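Local coordinates for protein 6-aminohexanoate-dimer hydrolase (Bacillus anthracis, PDB 4GB7) that probably hydrolyses amide bonds in linear dimers of 6-aminohexanoate, as a putative hydrolase of the beta-lactamase family, at residues Asp87-Gln92 / Ala414-Lys419; Asp111-Val116 / Leu121-Tyr126; Glu370-Tyr375 / Glu401-Tyr406; Thr378-Pro383 / Asn408-Ile413. All coordinates share one frame; numbering follows the deposited sequence.

In the fold
Interactions 1, 3 and 4 all use helix 402-417, which packs against one face of the five-stranded antiparallel sheet, while interaction 2 pairs two strands of that sheet. Interactions 2 and 4 belong to the core: the first combines a ladder of backbone bonds with packing on both faces, and the second sets tyrosine against tyrosine, with waters serving their polar atoms. Interaction 1 is a surface contact at the C-terminal end of the helix, a lone Phe-His ring pair. Interaction 3, partly buried at the opposite end, is as small, a leucine against a histidine with no hydrogen bond. Phe113 of interaction 2 touches Met409, Tyr410 and Ile413, joining the hairpin to interaction 4.

Interaction 1 (Asp87-Gln92 / Ala414-Lys419); sequences DDFAVQ and AHHLEK
Phe89 meets His416 in an edge-to-face aromatic pair, the one contact that segment 87-92 makes with the last turn of helix 402-417. Asp87 turns to the hairpin instead: its OD1 forms a salt bridge with Arg125 NE and a hydrogen bond with Tyr123 OH, tying the loop to the neighbouring sheet. Phe89 then reaches out to the helix. Its CG lies anti to the backbone N (chi1 -176°), which extends the ring across the gap between backbones whose CA atoms, Phe89 CA and His416 CA, are 9.3 Å apart. CE1 comes to 3.6 Å from His416 CB and 3.7 Å from His416 CG, while Phe89 CD1 stands 4.2 Å above the imidazole plane, over its centre. The ring centroids of Phe89 and His416 are 5.2 Å apart and the planes are turned by 63°, so ring hydrogens of the phenylalanine are directed at the imidazole face. A large apolar ring suits this seam because it also touches Ile413 and Asp412 of the same helix and Leu101 of helix 101-107. In the beta-lactamase fold such a C-terminal helix lies on the central sheet, and here it ends beside Phe89 in a Schellman motif: Lys419 has a positive phi of 61°, and its N bonds His416 O at 3.0 Å. The imidazole itself stays at the exposed surface. In strand 90-92, the buried Val91 fits its branched side chain between Leu101 and Leu104 of helix 101-107 and Val405 and Met409 of helix 402-417. Gln92 closes the segment with a weak hydrogen bond from NE2 to Asp412 OD2.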
# COMPACT_ATOMS: atom_id res chain seq x y z
N ASP A 87 1.82 21.07 14.95
CA ASP A 87 2.29 20.24 16.04
C ASP A 87 1.26 20.20 17.18
O ASP A 87 1.11 19.16 17.83
CB ASP A 87 3.57 20.79 16.65
CG ASP A 87 4.79 20.55 15.80
OD1 ASP A 87 4.74 19.72 14.87
OD2 ASP A 87 5.81 21.26 16.09
N ASP A 88 0.60 21.32 17.43
CA ASP A 88 -0.30 21.43 18.60
C ASP A 88 -1.75 21.41 18.17
O ASP A 88 -2.64 21.71 18.96
CB ASP A 88 0.02 22.70 19.42
CG ASP A 88 1.40 22.66 20.05
OD1 ASP A 88 1.70 21.66 20.71
OD2 ASP A 88 2.19 23.64 19.90
N PHE A 89 -2.00 20.95 16.93
CA PHE A 89 -3.34 20.71 16.49
C PHE A 89 -4.02 19.68 17.42
O PHE A 89 -3.45 18.62 17.75
CB PHE A 89 -3.36 20.22 15.06
CG PHE A 89 -4.74 20.03 14.52
CD1 PHE A 89 -5.47 21.12 14.09
CD2 PHE A 89 -5.35 18.78 14.49
CE1 PHE A 89 -6.73 20.97 13.55
CE2 PHE A 89 -6.62 18.63 13.98
CZ PHE A 89 -7.30 19.73 13.52
N ALA A 90 -5.21 20.04 17.90
CA ALA A 90 -5.92 19.18 18.88
C ALA A 90 -6.65 18.08 18.13
O ALA A 90 -7.56 18.34 17.36
CB ALA A 90 -6.85 19.94 19.77
N VAL A 91 -6.16 16.86 18.35
CA VAL A 91 -6.75 15.65 17.81
C VAL A 91 -7.73 15.07 18.82
O VAL A 91 -7.40 14.89 20.00
CB VAL A 91 -5.69 14.57 17.48
CG1 VAL A 91 -6.34 13.31 16.92
CG2 VAL A 91 -4.65 15.16 16.49
N GLN A 92 -8.93 14.76 18.37
CA GLN A 92 -9.89 14.15 19.29
C GLN A 92 -9.62 12.64 19.39
O GLN A 92 -9.92 11.90 18.45
CB GLN A 92 -11.32 14.46 18.90
CG GLN A 92 -11.63 15.96 18.96
CD GLN A 92 -13.04 16.29 18.50
OE1 GLN A 92 -13.98 16.17 19.29
NE2 GLN A 92 -13.20 16.72 17.21
N ALA A 414 -8.36 18.32 7.46
CA ALA A 414 -8.92 18.88 6.24
C ALA A 414 -9.81 20.11 6.54
O ALA A 414 -9.74 21.14 5.87
CB ALA A 414 -9.74 17.81 5.50
N HIS A 415 -10.71 19.99 7.50
CA HIS A 415 -11.66 21.08 7.76
C HIS A 415 -10.92 22.30 8.31
O HIS A 415 -11.29 23.43 8.04
CB HIS A 415 -12.72 20.63 8.75
CG HIS A 415 -13.67 19.62 8.18
ND1 HIS A 415 -14.62 19.01 8.91
CD2 HIS A 415 -13.75 19.07 6.89
CE1 HIS A 415 -15.31 18.17 8.11
NE2 HIS A 415 -14.76 18.20 6.89
N HIS A 416 -9.88 22.08 9.10
CA HIS A 416 -9.01 23.15 9.57
C HIS A 416 -8.31 23.89 8.44
O HIS A 416 -8.32 25.12 8.40
CB HIS A 416 -8.02 22.61 10.57
CG HIS A 416 -7.00 23.61 11.02
ND1 HIS A 416 -7.25 24.54 11.95
CD2 HIS A 416 -5.69 23.77 10.64
CE1 HIS A 416 -6.15 25.27 12.16
NE2 HIS A 416 -5.19 24.80 11.35
N LEU A 417 -7.73 23.14 7.50
CA LEU A 417 -7.03 23.71 6.36
C LEU A 417 -7.99 24.44 5.42
O LEU A 417 -7.60 25.40 4.75
CB LEU A 417 -6.27 22.60 5.62
CG LEU A 417 -5.10 21.94 6.38
CD1 LEU A 417 -4.50 20.87 5.51
CD2 LEU A 417 -4.03 22.94 6.83
N GLU A 418 -9.24 23.99 5.37
CA GLU A 418 -10.25 24.62 4.57
C GLU A 418 -10.87 25.84 5.27
O GLU A 418 -11.69 26.50 4.69
CB GLU A 418 -11.35 23.60 4.17
CG GLU A 418 -10.93 22.54 3.16
CD GLU A 418 -10.79 23.09 1.75
OE1 GLU A 418 -11.83 23.25 1.09
OE2 GLU A 418 -9.65 23.37 1.30
N LYS A 419 -10.44 26.13 6.50
CA LYS A 419 -10.90 27.23 7.33
C LYS A 419 -12.38 27.16 7.64
O LYS A 419 -13.08 28.18 7.64
CB LYS A 419 -10.45 28.59 6.74
CG LYS A 419 -8.93 28.64 6.58
CD LYS A 419 -8.40 30.04 6.30
CE LYS A 419 -6.97 30.03 5.79
NZ LYS A 419 -6.07 29.16 6.59

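Interaction 2 (Asp111-Val116 / Leu121-Tyr126); sequences DAFVVV and LVYERY
Phe113 and Arg125 form a hydrogen-bonded antiparallel pair, with Phe113 N to Arg125 O and Arg125 N to Phe113 O both 2.9 Å. Farther along, Val115 N bonds Tyr123 O at 2.8 Å, and Val115 O takes Val122 N at 2.8 Å together with a weak bond from Tyr123 N at 3.4 Å. Two residues thus face one: a classic beta bulge in the hairpin of strands 110-117 and 120-126. Short CA-H...O contacts fill the non-hydrogen-bonded pairs.

Apolar packing differs by face. On one, Phe113 CD2 touches Tyr123 CD2 at 3.9 Å, each ring met at its edge. On the other, which turns to helix 307-318, Ala112 CB rests 3.7 Å from Tyr126 CD1, and Val114 CG1 meets Leu121 CD1 at 3.7 Å, the two side chains nearly perpendicular.

Polar side chains finish the second strand. The Arg125 guanidinium lies over Tyr123 CE1 and gives NH1 to Glu124 O, while Tyr126 OH donates to Glu124 OE1, which also forms a salt bridge with Arg308. The backbone bonds fix register and bulge, while the polar groups of Glu124, Arg125 and Tyr126 are met by one another, by Arg308 and by Asp87.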
# COMPACT_ATOMS: atom_id res chain seq x y z
N ASP A 111 6.68 7.31 11.89
CA ASP A 111 8.01 7.68 11.38
C ASP A 111 7.99 8.92 10.48
O ASP A 111 8.97 9.67 10.46
CB ASP A 111 8.65 6.52 10.61
CG ASP A 111 8.98 5.33 11.48
OD1 ASP A 111 9.44 5.49 12.63
OD2 ASP A 111 8.79 4.20 11.02
N ALA A 112 6.91 9.06 9.68
CA ALA A 112 6.73 10.18 8.77
C ALA A 112 5.27 10.53 8.64
O ALA A 112 4.41 9.66 8.55
CB ALA A 112 7.30 9.88 7.39
N PHE A 113 5.03 11.83 8.55
CA PHE A 113 3.68 12.34 8.40
C PHE A 113 3.78 13.55 7.47
O PHE A 113 4.49 14.48 7.75
CB PHE A 113 3.08 12.66 9.75
CG PHE A 113 1.63 13.00 9.70
CD1 PHE A 113 0.68 12.00 9.58
CD2 PHE A 113 1.20 14.32 9.75
CE1 PHE A 113 -0.67 12.31 9.54
CE2 PHE A 113 -0.15 14.62 9.77
CZ PHE A 113 -1.08 13.62 9.62
N VAL A 114 3.11 13.46 6.32
CA VAL A 114 3.12 14.51 5.32
C VAL A 114 1.68 14.90 4.95
O VAL A 114 0.86 14.01 4.59
CB VAL A 114 3.86 14.05 4.06
CG1 VAL A 114 3.76 15.08 2.94
CG2 VAL A 114 5.34 13.69 4.38
N VAL A 115 1.42 16.20 4.96
CA VAL A 115 0.13 16.77 4.58
C VAL A 115 0.33 17.76 3.41
O VAL A 115 1.09 18.72 3.49
CB VAL A 115 -0.58 17.50 5.73
CG1 VAL A 115 -1.95 18.03 5.27
CG2 VAL A 115 -0.64 16.63 6.98
N VAL A 116 -0.38 17.50 2.33
CA VAL A 116 -0.38 18.31 1.12
C VAL A 116 -1.81 18.83 0.94
O VAL A 116 -2.79 18.08 1.16
CB VAL A 116 0.03 17.51 -0.10
CG1 VAL A 116 0.08 18.40 -1.36
CG2 VAL A 116 1.41 16.90 0.10
N LEU A 121 2.82 21.49 -0.11
CA LEU A 121 3.16 20.90 1.17
C LEU A 121 2.83 21.86 2.33
O LEU A 121 3.24 23.03 2.33
CB LEU A 121 4.64 20.56 1.19
CG LEU A 121 5.27 19.98 2.44
CD1 LEU A 121 4.72 18.61 2.70
CD2 LEU A 121 6.81 20.01 2.31
N VAL A 122 2.08 21.35 3.32
CA VAL A 122 1.71 22.14 4.47
C VAL A 122 2.42 21.74 5.72
O VAL A 122 2.69 22.62 6.58
CB VAL A 122 0.16 22.12 4.71
CG1 VAL A 122 -0.21 22.79 6.04
CG2 VAL A 122 -0.53 22.73 3.51
N TYR A 123 2.73 20.45 5.88
CA TYR A 123 3.27 19.98 7.15
C TYR A 123 3.92 18.66 6.93
O TYR A 123 3.35 17.79 6.27
CB TYR A 123 2.16 19.78 8.14
CG TYR A 123 2.50 19.34 9.53
CD1 TYR A 123 3.19 20.19 10.37
CD2 TYR A 123 2.09 18.11 10.02
CE1 TYR A 123 3.43 19.81 11.68
CE2 TYR A 123 2.34 17.71 11.33
CZ TYR A 123 3.02 18.57 12.14
OH TYR A 123 3.21 18.21 13.45
N GLU A 124 5.13 18.53 7.39
CA GLU A 124 5.85 17.26 7.40
C GLU A 124 6.64 17.11 8.66
O GLU A 124 7.31 18.07 9.10
CB GLU A 124 6.74 17.04 6.19
CG GLU A 124 7.75 18.13 5.95
CD GLU A 124 8.72 17.88 4.82
OE1 GLU A 124 8.70 16.79 4.22
OE2 GLU A 124 9.51 18.80 4.52
N ARG A 125 6.59 15.90 9.21
CA ARG A 125 7.34 15.56 10.38
C ARG A 125 7.89 14.17 10.25
O ARG A 125 7.20 13.28 9.73
CB ARG A 125 6.50 15.65 11.64
CG ARG A 125 6.05 17.07 11.97
CD ARG A 125 7.22 17.86 12.57
NE ARG A 125 6.78 19.20 12.93
CZ ARG A 125 6.82 20.30 12.17
NH1 ARG A 125 7.20 20.30 10.89
NH2 ARG A 125 6.43 21.46 12.73
N TYR A 126 9.13 14.01 10.70
CA TYR A 126 9.89 12.74 10.69
C TYR A 126 10.32 12.43 12.11
O TYR A 126 10.72 13.36 12.87
CB TYR A 126 11.08 12.80 9.73
CG TYR A 126 10.64 13.12 8.32
CD1 TYR A 126 10.23 12.12 7.46
CD2 TYR A 126 10.44 14.45 7.91
CE1 TYR A 126 9.72 12.43 6.22
CE2 TYR A 126 9.94 14.77 6.67
CZ TYR A 126 9.54 13.77 5.85
OH TYR A 126 9.02 14.10 4.62

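Interaction 3 (Glu370-Tyr375 / Glu401-Tyr406); sequences EVLGSY and EIHSVY
A small, partly buried van der Waals contact between Leu372 and His403 joins strand 369-373, a strand at one edge of the five-stranded sheet, to the first turns of helix 402-417. No hydrogen bond crosses it. Both leucine methyls bear on a single imidazole atom: Leu372 CD2 lies 3.7 Å and Leu372 CD1 3.9 Å from His403 CE1, the leucine side chain set roughly square to that of the histidine. His403 gets there because its chi1 of 177° turns the ring directly away from the residue's own amide nitrogen, carrying it from the helix toward the strand. The forked end of leucine is well matched to a ring carbon, since it presents two methyls together. Glu370, two residues earlier on the same side of the strand, places OE2 near the plane of the imidazole at its edge, 4.4 Å from His403 CE1. OE2 is 4.6 Å from His403 NE2, too far for a salt bridge, though a nearby carboxylate would tend to stabilise a protonated imidazole. The setting is the sheet-and-helix half of a beta-lactamase fold, where the strand at this edge borders the active-site cleft. In keeping with this, Leu372 comes close to a probable SxxK group of Ser140, Lys143 and Tyr249 but makes no contact with it, and its side chain is about 4 Å from a bound nitrate ion, probably from the crystallisation liquor. Behind the contact, Leu372 rests on Thr378 and Trp360, and Glu370 packs against these two and Tyr380.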
# COMPACT_ATOMS: atom_id res chain seq x y z
N GLU A 370 -8.54 5.66 0.18
CA GLU A 370 -7.28 5.42 0.82
C GLU A 370 -6.77 4.02 0.58
O GLU A 370 -7.53 3.11 0.22
CB GLU A 370 -7.40 5.67 2.33
CG GLU A 370 -8.39 4.78 3.07
CD GLU A 370 -8.67 5.09 4.51
OE1 GLU A 370 -7.97 5.92 5.09
OE2 GLU A 370 -9.57 4.42 5.11
N VAL A 371 -5.48 3.85 0.77
CA VAL A 371 -4.85 2.53 0.91
C VAL A 371 -4.15 2.46 2.24
O VAL A 371 -3.57 3.46 2.71
CB VAL A 371 -3.99 2.16 -0.34
CG1 VAL A 371 -2.86 3.21 -0.53
CG2 VAL A 371 -3.48 0.71 -0.24
N LEU A 372 -4.21 1.28 2.86
CA LEU A 372 -3.78 1.08 4.24
C LEU A 372 -2.73 -0.00 4.20
O LEU A 372 -2.80 -0.89 3.32
CB LEU A 372 -4.95 0.62 5.09
CG LEU A 372 -6.09 1.65 5.18
CD1 LEU A 372 -7.39 0.98 5.65
CD2 LEU A 372 -5.68 2.81 6.09
N GLY A 373 -1.83 0.02 5.17
CA GLY A 373 -0.88 -1.07 5.36
C GLY A 373 -0.54 -1.34 6.79
O GLY A 373 -0.66 -0.42 7.62
N SER A 374 -0.16 -2.58 7.08
CA SER A 374 0.16 -2.96 8.43
C SER A 374 1.21 -2.08 9.05
O SER A 374 2.08 -1.53 8.36
CB SER A 374 0.61 -4.41 8.52
OG SER A 374 -0.43 -5.23 8.04
N TYR A 375 1.10 -1.94 10.36
CA TYR A 375 2.09 -1.25 11.21
C TYR A 375 1.96 0.25 11.15
O TYR A 375 2.85 0.96 11.57
CB TYR A 375 3.53 -1.73 11.00
CG TYR A 375 3.65 -3.23 10.82
CD1 TYR A 375 3.06 -4.12 11.72
CD2 TYR A 375 4.26 -3.76 9.70
CE1 TYR A 375 3.13 -5.48 11.52
CE2 TYR A 375 4.33 -5.11 9.50
CZ TYR A 375 3.78 -5.96 10.41
OH TYR A 375 3.83 -7.28 10.14
N GLU A 401 -7.79 1.23 18.85
CA GLU A 401 -8.46 2.51 18.64
C GLU A 401 -7.79 3.41 17.62
O GLU A 401 -8.41 4.34 17.13
CB GLU A 401 -8.50 3.27 19.96
CG GLU A 401 -9.37 2.61 21.03
CD GLU A 401 -8.80 1.36 21.63
OE1 GLU A 401 -7.56 1.28 21.82
OE2 GLU A 401 -9.63 0.44 21.92
N ILE A 402 -6.51 3.20 17.33
CA ILE A 402 -5.71 4.27 16.68
C ILE A 402 -6.14 4.48 15.24
O ILE A 402 -6.15 5.62 14.76
CB ILE A 402 -4.17 4.04 16.78
CG1 ILE A 402 -3.40 5.31 16.35
CG2 ILE A 402 -3.74 2.76 16.05
CD1 ILE A 402 -3.65 6.54 17.22
N HIS A 403 -6.56 3.43 14.55
CA HIS A 403 -6.99 3.61 13.15
C HIS A 403 -8.17 4.56 13.06
O HIS A 403 -8.18 5.46 12.21
CB HIS A 403 -7.36 2.31 12.52
CG HIS A 403 -7.89 2.46 11.10
ND1 HIS A 403 -7.20 3.07 10.12
CD2 HIS A 403 -9.10 2.06 10.53
CE1 HIS A 403 -7.92 3.04 8.97
NE2 HIS A 403 -9.09 2.43 9.22
N SER A 404 -9.18 4.38 13.91
CA SER A 404 -10.30 5.31 13.91
C SER A 404 -9.92 6.75 14.38
O SER A 404 -10.49 7.73 13.91
CB SER A 404 -11.43 4.78 14.81
OG SER A 404 -12.53 5.67 14.83
N VAL A 405 -9.04 6.85 15.35
CA VAL A 405 -8.52 8.15 15.74
C VAL A 405 -7.87 8.87 14.54
O VAL A 405 -8.21 10.03 14.25
CB VAL A 405 -7.52 8.07 16.91
CG1 VAL A 405 -6.84 9.42 17.17
CG2 VAL A 405 -8.25 7.57 18.17
N TYR A 406 -7.01 8.18 13.82
CA TYR A 406 -6.41 8.73 12.63
C TYR A 406 -7.42 9.08 11.55
O TYR A 406 -7.35 10.16 10.96
CB TYR A 406 -5.37 7.76 12.10
CG TYR A 406 -4.05 7.62 12.84
CD1 TYR A 406 -3.64 8.53 13.82
CD2 TYR A 406 -3.20 6.55 12.54
CE1 TYR A 406 -2.41 8.40 14.40
CE2 TYR A 406 -1.97 6.42 13.12
CZ TYR A 406 -1.59 7.34 14.07
OH TYR A 406 -0.36 7.22 14.64

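Interaction 4 (Thr378-Pro383 / Asn408-Ile413); sequences TLYIDP and NMYIDI
The ring of Tyr380 has the side chain of Tyr410 over one face and a water in its plane at the edge. Tyr410 CD2 sits 3.6 Å above the Tyr380 ring plane, offset toward the rim, and Tyr410 CB lies 4.0 Å from the Tyr380 ring centroid as a CH-pi contact. The edge of Tyr410 thus points at the face of Tyr380, with the two ring centroids 4.9 Å apart and the planes at 51°. Tyr380 meets it by extending from the strand, its ring swung opposite its own amide nitrogen (chi1 175°), and the two side chains run antiparallel alongside one another. Strand 377-382 and helix 402-417 thereby pack helix on sheet, as in the beta-lactamase fold, their local axes 10.5 Å apart and crossing at -41°; long aromatic side chains suit such a gap. Polar ends are served by water at both sides of the pair. The first water bridges Thr378 OG1 at 2.6 Å and Tyr410 OH at 3.0 Å, and the same phenol hydrogen-bonds His391 ND1. The edge water holds Tyr380 OH at 2.7 Å and donates to Asp382 OD2 at 2.6 Å, with a weak bond to Tyr410 O. Asn364 and Gln366 supply further hydrogen bonds to Tyr380 OH and Asp382 OD2, respectively, while Ile411 brings CG1 up beside the Tyr380 hydroxyl.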
# COMPACT_ATOMS: atom_id res chain seq x y z
N THR A 378 -0.55 4.63 5.77
CA THR A 378 -1.72 5.12 5.07
C THR A 378 -1.32 6.08 3.95
O THR A 378 -0.47 6.96 4.16
CB THR A 378 -2.69 5.89 5.99
OG1 THR A 378 -3.06 5.07 7.12
CG2 THR A 378 -3.98 6.33 5.24
N LEU A 379 -1.94 5.88 2.78
CA LEU A 379 -2.06 6.95 1.78
C LEU A 379 -3.51 7.32 1.69
O LEU A 379 -4.36 6.48 1.30
CB LEU A 379 -1.56 6.50 0.40
CG LEU A 379 -1.71 7.50 -0.73
CD1 LEU A 379 -1.02 8.86 -0.53
CD2 LEU A 379 -1.24 6.82 -2.03
N TYR A 380 -3.82 8.55 1.98
CA TYR A 380 -5.23 9.03 2.14
C TYR A 380 -5.44 10.24 1.22
O TYR A 380 -4.69 11.23 1.27
CB TYR A 380 -5.45 9.41 3.60
CG TYR A 380 -6.80 10.04 3.93
CD1 TYR A 380 -7.89 9.26 4.34
CD2 TYR A 380 -6.98 11.41 3.89
CE1 TYR A 380 -9.12 9.84 4.66
CE2 TYR A 380 -8.20 11.99 4.21
CZ TYR A 380 -9.26 11.20 4.63
OH TYR A 380 -10.47 11.76 4.97
N ILE A 381 -6.47 10.17 0.36
CA ILE A 381 -6.74 11.21 -0.60
C ILE A 381 -8.14 11.73 -0.35
O ILE A 381 -9.11 10.95 -0.40
CB ILE A 381 -6.61 10.69 -2.05
CG1 ILE A 381 -5.18 10.04 -2.22
CG2 ILE A 381 -6.92 11.81 -3.03
CD1 ILE A 381 -4.98 9.41 -3.54
N ASP A 382 -8.24 13.03 -0.15
CA ASP A 382 -9.52 13.71 0.13
C ASP A 382 -9.81 14.66 -1.02
O ASP A 382 -9.25 15.71 -1.13
CB ASP A 382 -9.39 14.47 1.46
CG ASP A 382 -10.58 15.35 1.79
OD1 ASP A 382 -11.43 15.56 0.92
OD2 ASP A 382 -10.70 15.79 2.98
N PRO A 383 -10.68 14.24 -1.96
CA PRO A 383 -10.96 15.09 -3.10
C PRO A 383 -11.85 16.31 -2.77
O PRO A 383 -11.88 17.25 -3.57
CB PRO A 383 -11.65 14.15 -4.05
CG PRO A 383 -12.04 12.98 -3.29
CD PRO A 383 -11.47 13.02 -1.93
N ASN A 408 -10.53 9.90 11.74
CA ASN A 408 -11.26 11.08 12.13
C ASN A 408 -10.34 12.32 12.15
O ASN A 408 -10.77 13.40 11.76
CB ASN A 408 -11.90 10.88 13.50
CG ASN A 408 -13.23 10.12 13.38
OD1 ASN A 408 -14.22 10.72 12.93
ND2 ASN A 408 -13.23 8.81 13.75
N MSE A 409 -9.10 12.16 12.59
CA MSE A 409 -8.11 13.26 12.61
C MSE A 409 -7.88 13.80 11.20
O MSE A 409 -7.73 15.01 10.98
CB MSE A 409 -6.81 12.71 13.17
CG MSE A 409 -5.63 13.63 13.22
SE MSE A 409 -4.19 12.49 13.86
CE MSE A 409 -3.53 11.90 12.16
N TYR A 410 -7.89 12.91 10.20
CA TYR A 410 -7.67 13.39 8.82
C TYR A 410 -8.80 14.32 8.35
O TYR A 410 -8.58 15.29 7.63
CB TYR A 410 -7.55 12.24 7.87
CG TYR A 410 -6.41 11.27 8.11
CD1 TYR A 410 -5.29 11.59 8.85
CD2 TYR A 410 -6.48 10.01 7.62
CE1 TYR A 410 -4.29 10.65 9.07
CE2 TYR A 410 -5.50 9.09 7.81
CZ TYR A 410 -4.39 9.41 8.57
OH TYR A 410 -3.40 8.43 8.74
N ILE A 411 -10.03 14.01 8.75
CA ILE A 411 -11.17 14.87 8.50
C ILE A 411 -11.03 16.22 9.22
O ILE A 411 -11.21 17.29 8.61
CB ILE A 411 -12.51 14.18 8.87
CG1 ILE A 411 -12.71 12.88 8.06
CG2 ILE A 411 -13.66 15.18 8.62
CD1 ILE A 411 -13.90 12.02 8.48
N ASP A 412 -10.68 16.20 10.50
CA ASP A 412 -10.47 17.42 11.21
C ASP A 412 -9.35 18.28 10.66
O ASP A 412 -9.49 19.52 10.60
CB ASP A 412 -10.22 17.15 12.69
CG ASP A 412 -11.48 16.65 13.42
OD1 ASP A 412 -12.64 16.86 12.93
OD2 ASP A 412 -11.29 16.08 14.51
N ILE A 413 -8.24 17.65 10.26
CA ILE A 413 -7.18 18.41 9.60
C ILE A 413 -7.68 19.08 8.32
O ILE A 413 -7.44 20.25 8.09
CB ILE A 413 -5.90 17.56 9.33
CG1 ILE A 413 -5.26 17.13 10.64
CG2 ILE A 413 -4.94 18.35 8.40
CD1 ILE A 413 -4.22 16.03 10.48
O HOH W 1 -4.82 5.84 8.83
O HOH W 2 -10.24 14.49 5.18